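PDB 3B55: succinoglycan biosynthesis protein from Bacillus cereus ATCC 14579, which binds a calcium ion and, as a member of the erythromycin esterase family, is probably an enzyme, although its substrate and reaction are not established. Local coordinates for residues R96-L101 / I302-N307; N109-E114 / K292-H297; R167-D172 / F252-Q257. The protein carries 1 engineered substitution. One frame throughout, in Å; residues are numbered along the deposited sequence.

All three contacts rest on three adjacent, mutually parallel strands of one mixed sheet, in the order 301-306, 109-112, 167-172. Contact 1 packs helix 88-104 on one face of the sheet, while contact 2 places helix 278-298 on the opposite face; their centres are about 12 Å apart. Contact 3, about 8 Å from contact 2 between centres, joins the outermost strand 167-172 to helix 250-268, and along the chain it is nested inside the other two. The calcium site lies at the C-terminal end of strand 109-112: E113 binds the ion, and the side chain of W304 in contact 1 comes within about 9 Å of it.

Contact 1. Residues R96-L101 / I302-N307; sequences RIVKYL and IVWGHN
The indole of W304 meets V98 at its edge: CG2 of V98 lies near the ring plane, 3.8 Å from W304 CE3 and equally close to CZ3. Helix segment 96-101 places nothing over either face of this ring. M146 and L149 of helix 144-158 also touch it, and K94, one turn before V98, makes a cation-pi interaction with it. With CG anti to the backbone N (chi1 170°), W304 sends the six-membered part of the indole toward the helix, and the side chains of V98 and W304 cross at about a right angle.

The second meeting point is the far end of I302. Its CD1 lies 3.9 Å from L101 CB and 4.0 Å from L101 CD1, while V98 CG1 approaches the same methyl at 4.0 Å. One isoleucine tip is thus set against two residues on successive turns of the helix, and the two methyls of V98 divide their work, CG1 going to I302 and CG2 to W304. The segments run almost exactly antiparallel, at 175°, with their axes 10.8 Å apart. V303 points to the other side of the sheet, so the alternate residues I302 and W304 supply the strand's share of the contact.

Helix 88-104 connects strands 77-82 and 109-112 in a beta-alpha-beta crossover, and strand 301-306 runs between those two in the sheet. Further along segment 302-307, the backbone N of H306 bonds to OE1 of the calcium ligand E113. Across the interface itself, however, the meeting atoms are all carbon and all four touching residues are buried: the helix is held to the strand by hydrophobic packing, without direct polar pairing between the segments.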
loop_
_atom_site.group_PDB
_atom_site.type_symbol
_atom_site.label_atom_id
_atom_site.label_comp_id
_atom_site.label_asym_id
_atom_site.label_seq_id
_atom_site.Cartn_x
_atom_site.Cartn_y
_atom_site.Cartn_z
ATOM N N ARG A 96 -1.584 -10.953 -10.388
ATOM C CA ARG A 96 -0.847 -12.151 -10.763
ATOM C C ARG A 96 0.343 -12.413 -9.841
ATOM O O ARG A 96 0.635 -13.560 -9.499
ATOM C CB ARG A 96 -0.341 -12.033 -12.196
ATOM C CG ARG A 96 -1.418 -11.830 -13.256
ATOM C CD ARG A 96 -0.812 -12.074 -14.624
ATOM N NE ARG A 96 -0.292 -13.439 -14.698
ATOM C CZ ARG A 96 0.853 -13.778 -15.277
ATOM N NH1 ARG A 96 1.615 -12.848 -15.845
ATOM N NH2 ARG A 96 1.244 -15.046 -15.276
ATOM N N ILE A 97 1.039 -11.346 -9.461
ATOM C CA ILE A 97 2.199 -11.459 -8.587
ATOM C C ILE A 97 1.798 -11.923 -7.191
ATOM O O ILE A 97 2.446 -12.799 -6.611
ATOM C CB ILE A 97 2.947 -10.108 -8.493
ATOM C CG1 ILE A 97 3.413 -9.693 -9.895
ATOM C CG2 ILE A 97 4.125 -10.225 -7.542
ATOM C CD1 ILE A 97 4.025 -8.324 -9.966
ATOM N N VAL A 98 0.740 -11.331 -6.650
ATOM C CA VAL A 98 0.259 -11.739 -5.338
ATOM C C VAL A 98 0.002 -13.238 -5.402
ATOM O O VAL A 98 0.434 -13.988 -4.530
ATOM C CB VAL A 98 -1.053 -11.015 -4.970
ATOM C CG1 VAL A 98 -1.591 -11.544 -3.651
ATOM C CG2 VAL A 98 -0.802 -9.518 -4.875
ATOM N N LYS A 99 -0.703 -13.657 -6.452
ATOM C CA LYS A 99 -1.028 -15.061 -6.681
ATOM C C LYS A 99 0.225 -15.923 -6.607
ATOM O O LYS A 99 0.239 -16.962 -5.955
ATOM C CB LYS A 99 -1.639 -15.246 -8.065
ATOM C CG LYS A 99 -3.149 -15.258 -8.124
ATOM C CD LYS A 99 -3.576 -15.755 -9.493
ATOM C CE LYS A 99 -5.039 -16.124 -9.533
ATOM N NZ LYS A 99 -5.392 -16.726 -10.844
ATOM N N TYR A 100 1.270 -15.491 -7.307
ATOM C CA TYR A 100 2.533 -16.217 -7.323
ATOM C C TYR A 100 3.186 -16.256 -5.938
ATOM O O TYR A 100 3.602 -17.316 -5.470
ATOM C CB TYR A 100 3.503 -15.567 -8.303
ATOM C CG TYR A 100 4.840 -16.255 -8.317
ATOM C CD1 TYR A 100 5.007 -17.469 -8.982
ATOM C CD2 TYR A 100 5.918 -15.745 -7.588
ATOM C CE1 TYR A 100 6.206 -18.165 -8.919
ATOM C CE2 TYR A 100 7.123 -16.436 -7.516
ATOM C CZ TYR A 100 7.257 -17.645 -8.180
ATOM O OH TYR A 100 8.431 -18.354 -8.087
ATOM N N LEU A 101 3.292 -15.092 -5.300
ATOM C CA LEU A 101 3.895 -14.993 -3.982
ATOM C C LEU A 101 3.123 -15.804 -2.937
ATOM O O LEU A 101 3.720 -16.400 -2.048
ATOM C CB LEU A 101 3.997 -13.518 -3.560
ATOM C CG LEU A 101 5.015 -12.670 -4.346
ATOM C CD1 LEU A 101 5.013 -11.234 -3.848
ATOM C CD2 LEU A 101 6.402 -13.252 -4.191
ATOM N N ILE A 302 2.724 -8.858 2.068
ATOM C CA ILE A 302 2.803 -8.166 0.782
ATOM C C ILE A 302 2.202 -6.771 0.943
ATOM O O ILE A 302 1.015 -6.640 1.214
ATOM C CB ILE A 302 1.990 -8.886 -0.314
ATOM C CG1 ILE A 302 2.517 -10.304 -0.517
ATOM C CG2 ILE A 302 2.075 -8.110 -1.613
ATOM C CD1 ILE A 302 1.767 -11.082 -1.569
ATOM N N VAL A 303 3.011 -5.734 0.768
ATOM C CA VAL A 303 2.509 -4.372 0.904
ATOM C C VAL A 303 2.127 -3.843 -0.475
ATOM O O VAL A 303 2.979 -3.496 -1.284
ATOM C CB VAL A 303 3.562 -3.451 1.542
ATOM C CG1 VAL A 303 2.989 -2.049 1.711
ATOM C CG2 VAL A 303 3.988 -4.023 2.883
ATOM N N TRP A 304 0.825 -3.800 -0.718
ATOM C CA TRP A 304 0.256 -3.345 -1.971
ATOM C C TRP A 304 -0.157 -1.880 -1.858
ATOM O O TRP A 304 -1.067 -1.536 -1.091
ATOM C CB TRP A 304 -0.947 -4.239 -2.290
ATOM C CG TRP A 304 -1.829 -3.806 -3.412
ATOM C CD1 TRP A 304 -2.495 -2.617 -3.531
ATOM C CD2 TRP A 304 -2.237 -4.607 -4.527
ATOM N NE1 TRP A 304 -3.299 -2.636 -4.642
ATOM C CE2 TRP A 304 -3.162 -3.845 -5.272
ATOM C CE3 TRP A 304 -1.917 -5.897 -4.964
ATOM C CZ2 TRP A 304 -3.771 -4.331 -6.436
ATOM C CZ3 TRP A 304 -2.526 -6.383 -6.125
ATOM C CH2 TRP A 304 -3.442 -5.600 -6.844
ATOM N N GLY A 305 0.515 -1.030 -2.633
ATOM C CA GLY A 305 0.217 0.392 -2.631
ATOM C C GLY A 305 0.863 1.128 -3.799
ATOM O O GLY A 305 1.377 0.510 -4.728
ATOM N N HIS A 306 0.834 2.453 -3.756
ATOM C CA HIS A 306 1.406 3.285 -4.815
ATOM C C HIS A 306 2.941 3.195 -4.811
ATOM O O HIS A 306 3.556 2.974 -3.758
ATOM C CB HIS A 306 0.948 4.739 -4.603
ATOM C CG HIS A 306 1.263 5.658 -5.741
ATOM N ND1 HIS A 306 2.541 6.092 -6.016
ATOM C CD2 HIS A 306 0.461 6.238 -6.665
ATOM C CE1 HIS A 306 2.514 6.900 -7.061
ATOM N NE2 HIS A 306 1.263 7.004 -7.475
ATOM N N ASN A 307 3.556 3.342 -5.986
ATOM C CA ASN A 307 5.020 3.299 -6.103
ATOM C C ASN A 307 5.689 4.206 -5.075
ATOM O O ASN A 307 6.732 3.866 -4.508
ATOM C CB ASN A 307 5.471 3.748 -7.502
ATOM C CG ASN A 307 5.487 2.611 -8.517
ATOM O OD1 ASN A 307 5.753 2.828 -9.699
ATOM N ND2 ASN A 307 5.220 1.397 -8.059
#

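Contact 2. Residues N109-E114 / K292-H297; sequences NLVLEE and KWTEEH. With CA (calcium ion), chain B.
T294 of the helix is the residue on which both N109 and V111 of the strand converge, and the interaction is van der Waals packing. The methyl CG2 of T294 lies 3.7 Å from CB of N109, the two side chains sliding past each other in opposite directions. V111 instead meets T294 tip to tip, its CG2 being 3.7 Å from T294 OG1 and 3.8 Å from T294 CG2. With OG1 anti to the carbonyl carbon and beside the backbone N (chi1 -57°), the threonine methyl stands anti to that N and faces the strand, while OG1 bonds to the carbonyl O of N290. The buried hydroxyl therefore has its polar partner within its own helix, although V111 touches it.

A hydrogen bond inside the helix segment ties its last residue back to W293: H297 ND1 donates to W293 O at 2.9 Å, on a lone pair in the carbonyl plane, and the backbone N of H297 uses the same oxygen. This bond, nearly in the ring plane, and W293 NE1, 3.3 Å above the imidazole plane and over its centre, together restrict the ring's rotation.

Metal coordination occupies the other end of the strand segment. E113 OE2 binds the calcium ion at 2.3 Å, joined by H85 NE2, while E113 OE1 accepts from the backbone N of H306, a bond that orients the carboxylate. Helix packing on a parallel strand is characteristic of alpha/beta folds, and the calcium ligand E113 sits where such folds commonly carry their functional sites, at the C-terminal ends of the parallel strands.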
loop_
_atom_site.group_PDB
_atom_site.type_symbol
_atom_site.label_atom_id
_atom_site.label_comp_id
_atom_site.label_asym_id
_atom_site.label_seq_id
_atom_site.Cartn_x
_atom_site.Cartn_y
_atom_site.Cartn_z
ATOM N N ASN A 109 -0.238 -12.574 4.000
ATOM C CA ASN A 109 -0.906 -11.325 4.334
ATOM C C ASN A 109 -0.764 -10.306 3.233
ATOM O O ASN A 109 0.301 -10.149 2.648
ATOM C CB ASN A 109 -0.346 -10.741 5.630
ATOM C CG ASN A 109 -0.302 -11.752 6.738
ATOM O OD1 ASN A 109 0.728 -12.383 6.975
ATOM N ND2 ASN A 109 -1.430 -11.935 7.416
ATOM N N LEU A 110 -1.862 -9.631 2.942
ATOM C CA LEU A 110 -1.868 -8.600 1.932
ATOM C C LEU A 110 -2.248 -7.308 2.636
ATOM O O LEU A 110 -3.373 -7.164 3.127
ATOM C CB LEU A 110 -2.891 -8.910 0.836
ATOM C CG LEU A 110 -3.075 -7.806 -0.221
ATOM C CD1 LEU A 110 -1.765 -7.543 -0.930
ATOM C CD2 LEU A 110 -4.128 -8.233 -1.235
ATOM N N VAL A 111 -1.293 -6.390 2.712
ATOM C CA VAL A 111 -1.530 -5.105 3.333
ATOM C C VAL A 111 -1.814 -4.121 2.208
ATOM O O VAL A 111 -0.966 -3.869 1.348
ATOM C CB VAL A 111 -0.313 -4.629 4.157
ATOM C CG1 VAL A 111 -0.576 -3.240 4.713
ATOM C CG2 VAL A 111 -0.062 -5.603 5.307
ATOM N N LEU A 112 -3.019 -3.575 2.217
ATOM C CA LEU A 112 -3.431 -2.633 1.191
ATOM C C LEU A 112 -3.295 -1.209 1.643
ATOM O O LEU A 112 -3.444 -0.894 2.826
ATOM C CB LEU A 112 -4.901 -2.834 0.811
ATOM C CG LEU A 112 -5.364 -4.158 0.221
ATOM C CD1 LEU A 112 -6.872 -4.110 0.099
ATOM C CD2 LEU A 112 -4.721 -4.407 -1.136
ATOM N N GLU A 113 -3.034 -0.352 0.668
ATOM C CA GLU A 113 -2.929 1.060 0.918
ATOM C C GLU A 113 -4.400 1.474 1.029
ATOM O O GLU A 113 -4.930 2.244 0.220
ATOM C CB GLU A 113 -2.285 1.744 -0.265
ATOM C CG GLU A 113 -1.982 3.165 -0.010
ATOM C CD GLU A 113 -1.979 3.931 -1.275
ATOM O OE1 GLU A 113 -1.056 3.760 -2.107
ATOM O OE2 GLU A 113 -2.936 4.696 -1.427
ATOM N N GLU A 114 -5.057 0.924 2.041
ATOM C CA GLU A 114 -6.466 1.185 2.293
ATOM C C GLU A 114 -6.648 1.396 3.793
ATOM O O GLU A 114 -5.831 0.944 4.595
ATOM C CB GLU A 114 -7.283 -0.020 1.809
ATOM C CG GLU A 114 -8.785 0.091 1.994
ATOM C CD GLU A 114 -9.359 1.294 1.283
ATOM O OE1 GLU A 114 -9.177 2.423 1.787
ATOM O OE2 GLU A 114 -9.985 1.111 0.219
ATOM N N LYS A 292 4.427 -3.047 9.343
ATOM C CA LYS A 292 5.418 -3.739 10.168
ATOM C C LYS A 292 4.709 -4.633 11.179
ATOM O O LYS A 292 5.100 -5.783 11.387
ATOM C CB LYS A 292 6.314 -2.740 10.907
ATOM C CG LYS A 292 7.341 -3.429 11.786
ATOM C CD LYS A 292 8.469 -2.507 12.216
ATOM C CE LYS A 292 8.178 -1.841 13.543
ATOM N NZ LYS A 292 9.440 -1.318 14.143
ATOM N N TRP A 293 3.666 -4.103 11.806
ATOM C CA TRP A 293 2.899 -4.877 12.778
ATOM C C TRP A 293 2.393 -6.199 12.150
ATOM O O TRP A 293 2.445 -7.258 12.777
ATOM C CB TRP A 293 1.708 -4.051 13.273
ATOM C CG TRP A 293 0.861 -4.783 14.250
ATOM C CD1 TRP A 293 1.002 -4.801 15.608
ATOM C CD2 TRP A 293 -0.198 -5.696 13.946
ATOM N NE1 TRP A 293 0.100 -5.674 16.166
ATOM C CE2 TRP A 293 -0.648 -6.239 15.168
ATOM C CE3 TRP A 293 -0.808 -6.112 12.754
ATOM C CZ2 TRP A 293 -1.683 -7.182 15.236
ATOM C CZ3 TRP A 293 -1.840 -7.052 12.820
ATOM C CH2 TRP A 293 -2.264 -7.576 14.055
ATOM N N THR A 294 1.914 -6.127 10.911
ATOM C CA THR A 294 1.396 -7.300 10.208
ATOM C C THR A 294 2.458 -8.386 10.038
ATOM O O THR A 294 2.242 -9.537 10.388
ATOM C CB THR A 294 0.860 -6.912 8.817
ATOM O OG1 THR A 294 -0.152 -5.910 8.962
ATOM C CG2 THR A 294 0.258 -8.132 8.117
ATOM N N GLU A 295 3.599 -8.010 9.474
ATOM C CA GLU A 295 4.700 -8.939 9.260
ATOM C C GLU A 295 5.170 -9.525 10.599
ATOM O O GLU A 295 5.380 -10.734 10.725
ATOM C CB GLU A 295 5.852 -8.196 8.560
ATOM C CG GLU A 295 7.048 -9.047 8.114
ATOM C CD GLU A 295 7.900 -9.535 9.275
ATOM O OE1 GLU A 295 8.199 -8.718 10.172
ATOM O OE2 GLU A 295 8.278 -10.730 9.290
ATOM N N GLU A 296 5.320 -8.671 11.606
ATOM C CA GLU A 296 5.792 -9.131 12.904
ATOM C C GLU A 296 4.819 -10.047 13.641
ATOM O O GLU A 296 5.248 -10.956 14.350
ATOM C CB GLU A 296 6.167 -7.937 13.791
ATOM C CG GLU A 296 7.253 -7.049 13.202
ATOM C CD GLU A 296 7.932 -6.167 14.244
ATOM O OE1 GLU A 296 7.227 -5.383 14.915
ATOM O OE2 GLU A 296 9.173 -6.252 14.382
ATOM N N HIS A 297 3.518 -9.821 13.479
ATOM C CA HIS A 297 2.536 -10.652 14.163
ATOM C C HIS A 297 1.856 -11.710 13.308
ATOM O O HIS A 297 1.436 -12.732 13.833
ATOM C CB HIS A 297 1.452 -9.788 14.810
ATOM C CG HIS A 297 1.962 -8.892 15.894
ATOM N ND1 HIS A 297 2.740 -7.784 15.635
ATOM C CD2 HIS A 297 1.834 -8.956 17.240
ATOM C CE1 HIS A 297 3.074 -7.207 16.776
ATOM N NE2 HIS A 297 2.537 -7.898 17.765
HETATM CA CA CA B . -2.355 6.391 -2.942
#

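Contact 3. Residues R167-D172 / F252-Q257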
loop_
_atom_site.group_PDB
_atom_site.type_symbol
_atom_site.label_atom_id
_atom_site.label_comp_id
_atom_site.label_asym_id
_atom_site.label_seq_id
_atom_site.Cartn_x
_atom_site.Cartn_y
_atom_site.Cartn_z
ATOM N N ARG A 167 -4.721 -13.127 4.770
ATOM C CA ARG A 167 -5.437 -12.105 5.533
ATOM C C ARG A 167 -5.320 -10.760 4.825
ATOM O O ARG A 167 -4.305 -10.471 4.189
ATOM C CB ARG A 167 -4.848 -11.964 6.940
ATOM C CG ARG A 167 -4.705 -13.261 7.715
ATOM C CD ARG A 167 -6.041 -13.959 7.947
ATOM N NE ARG A 167 -7.023 -13.123 8.638
ATOM C CZ ARG A 167 -6.819 -12.521 9.807
ATOM N NH1 ARG A 167 -5.658 -12.645 10.436
ATOM N NH2 ARG A 167 -7.784 -11.792 10.351
ATOM N N VAL A 168 -6.360 -9.940 4.932
ATOM C CA VAL A 168 -6.352 -8.626 4.308
ATOM C C VAL A 168 -6.289 -7.534 5.363
ATOM O O VAL A 168 -7.188 -7.400 6.186
ATOM C CB VAL A 168 -7.602 -8.406 3.435
ATOM C CG1 VAL A 168 -7.701 -6.946 3.019
ATOM C CG2 VAL A 168 -7.522 -9.284 2.206
ATOM N N ILE A 169 -5.216 -6.752 5.324
ATOM C CA ILE A 169 -5.016 -5.664 6.280
ATOM C C ILE A 169 -4.958 -4.304 5.583
ATOM O O ILE A 169 -4.530 -4.199 4.430
ATOM C CB ILE A 169 -3.684 -5.858 7.084
ATOM C CG1 ILE A 169 -3.763 -7.106 7.967
ATOM C CG2 ILE A 169 -3.387 -4.631 7.937
ATOM C CD1 ILE A 169 -3.322 -8.372 7.269
ATOM N N GLY A 170 -5.391 -3.271 6.297
ATOM C CA GLY A 170 -5.361 -1.920 5.771
ATOM C C GLY A 170 -4.364 -1.105 6.583
ATOM O O GLY A 170 -4.461 -1.036 7.813
HETATM N N MSE A 171 -3.402 -0.481 5.916
HETATM C CA MSE A 171 -2.414 0.303 6.633
HETATM C C MSE A 171 -2.724 1.802 6.680
HETATM O O MSE A 171 -2.068 2.544 7.413
HETATM C CB MSE A 171 -1.030 0.075 6.024
HETATM C CG MSE A 171 -0.848 0.678 4.645
HETATM SE SE MSE A 171 0.920 0.346 3.916
HETATM C CE MSE A 171 0.523 0.625 2.039
ATOM N N ASP A 172 -3.723 2.248 5.917
ATOM C CA ASP A 172 -4.058 3.673 5.897
ATOM C C ASP A 172 -4.979 4.104 7.037
ATOM O O ASP A 172 -5.726 3.293 7.588
ATOM C CB ASP A 172 -4.689 4.058 4.561
ATOM C CG ASP A 172 -4.400 5.489 4.184
ATOM O OD1 ASP A 172 -3.944 6.249 5.066
ATOM O OD2 ASP A 172 -4.631 5.860 3.016
ATOM N N PHE A 252 -5.379 -10.307 21.854
ATOM C CA PHE A 252 -5.124 -9.072 22.576
ATOM C C PHE A 252 -4.193 -8.220 21.725
ATOM O O PHE A 252 -4.206 -6.990 21.802
ATOM C CB PHE A 252 -4.482 -9.353 23.933
ATOM C CG PHE A 252 -4.055 -8.109 24.667
ATOM C CD1 PHE A 252 -2.757 -7.616 24.537
ATOM C CD2 PHE A 252 -4.963 -7.409 25.465
ATOM C CE1 PHE A 252 -2.370 -6.444 25.193
ATOM C CE2 PHE A 252 -4.585 -6.238 26.122
ATOM C CZ PHE A 252 -3.289 -5.754 25.984
ATOM N N ALA A 253 -3.383 -8.886 20.909
ATOM C CA ALA A 253 -2.461 -8.183 20.027
ATOM C C ALA A 253 -3.285 -7.363 19.045
ATOM O O ALA A 253 -2.985 -6.190 18.792
ATOM C CB ALA A 253 -1.577 -9.183 19.282
ATOM N N TRP A 254 -4.328 -7.982 18.501
ATOM C CA TRP A 254 -5.204 -7.301 17.559
ATOM C C TRP A 254 -5.842 -6.076 18.198
ATOM O O TRP A 254 -5.826 -4.984 17.629
ATOM C CB TRP A 254 -6.330 -8.225 17.076
ATOM C CG TRP A 254 -6.007 -9.028 15.848
ATOM C CD1 TRP A 254 -5.637 -10.343 15.798
ATOM C CD2 TRP A 254 -6.034 -8.566 14.494
ATOM N NE1 TRP A 254 -5.433 -10.728 14.494
ATOM C CE2 TRP A 254 -5.669 -9.657 13.672
ATOM C CE3 TRP A 254 -6.329 -7.335 13.893
ATOM C CZ2 TRP A 254 -5.595 -9.555 12.277
ATOM C CZ3 TRP A 254 -6.256 -7.232 12.507
ATOM C CH2 TRP A 254 -5.891 -8.338 11.715
ATOM N N ILE A 255 -6.416 -6.266 19.381
ATOM C CA ILE A 255 -7.085 -5.183 20.096
ATOM C C ILE A 255 -6.153 -4.000 20.295
ATOM O O ILE A 255 -6.507 -2.861 19.999
ATOM C CB ILE A 255 -7.601 -5.675 21.462
ATOM C CG1 ILE A 255 -8.550 -6.863 21.248
ATOM C CG2 ILE A 255 -8.286 -4.545 22.205
ATOM C CD1 ILE A 255 -9.694 -6.591 20.277
ATOM N N LYS A 256 -4.953 -4.287 20.784
ATOM C CA LYS A 256 -3.944 -3.269 21.030
ATOM C C LYS A 256 -3.652 -2.447 19.768
ATOM O O LYS A 256 -3.508 -1.225 19.829
ATOM C CB LYS A 256 -2.666 -3.945 21.529
ATOM C CG LYS A 256 -1.597 -3.000 21.998
ATOM C CD LYS A 256 -0.513 -3.747 22.749
ATOM C CE LYS A 256 0.563 -2.786 23.203
ATOM N NZ LYS A 256 -0.066 -1.630 23.896
ATOM N N GLN A 257 -3.586 -3.123 18.623
ATOM C CA GLN A 257 -3.309 -2.459 17.358
ATOM C C GLN A 257 -4.484 -1.584 16.940
ATOM O O GLN A 257 -4.288 -0.478 16.423
ATOM C CB GLN A 257 -3.010 -3.487 16.268
ATOM C CG GLN A 257 -2.667 -2.855 14.933
ATOM C CD GLN A 257 -1.463 -1.927 15.002
ATOM O OE1 GLN A 257 -1.144 -1.244 14.029
ATOM N NE2 GLN A 257 -0.791 -1.900 16.148
#
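Successive bends at chi2 (-61°) and chi3 (-57°) fold the chain of R167 so that its guanidinium comes up to W254, which reaches from helix 250-268 in the opposite direction. The indole spans most of the gap between the backbones, the nearest CA atoms, those of I169 and W254, being 11.4 Å apart. R167 NH1 lies 3.6 Å from W254 CZ2, at the edge of the indole and near its plane, and R167 NH2 is 3.7 Å from the same carbon. The guanidinium and ring planes are inclined by 59°, so the two groups are not stacked.

The charge of R167 is met elsewhere, by a salt bridge from NH2 to OD2 of D123; the other carboxylate oxygen, OD1, bonds to the backbone N of V168. D123 thus ties the arginine and its strand to helix 116-128. Two residues further along the strand, I169 adds a loose apolar contact, its CG1 standing 4.5 Å from W254 CH2. The same isoleucine also touches T294 of helix 278-298 and W116 of helix 116-128, while W254 meets W293 edge-to-face.

Within this chain, strand 167-172 is the outermost strand on its side of the sheet. The arrangement is peripheral packing of an alpha/beta fold, in which a long aromatic side chain joins helix 250-268 to the edge strand.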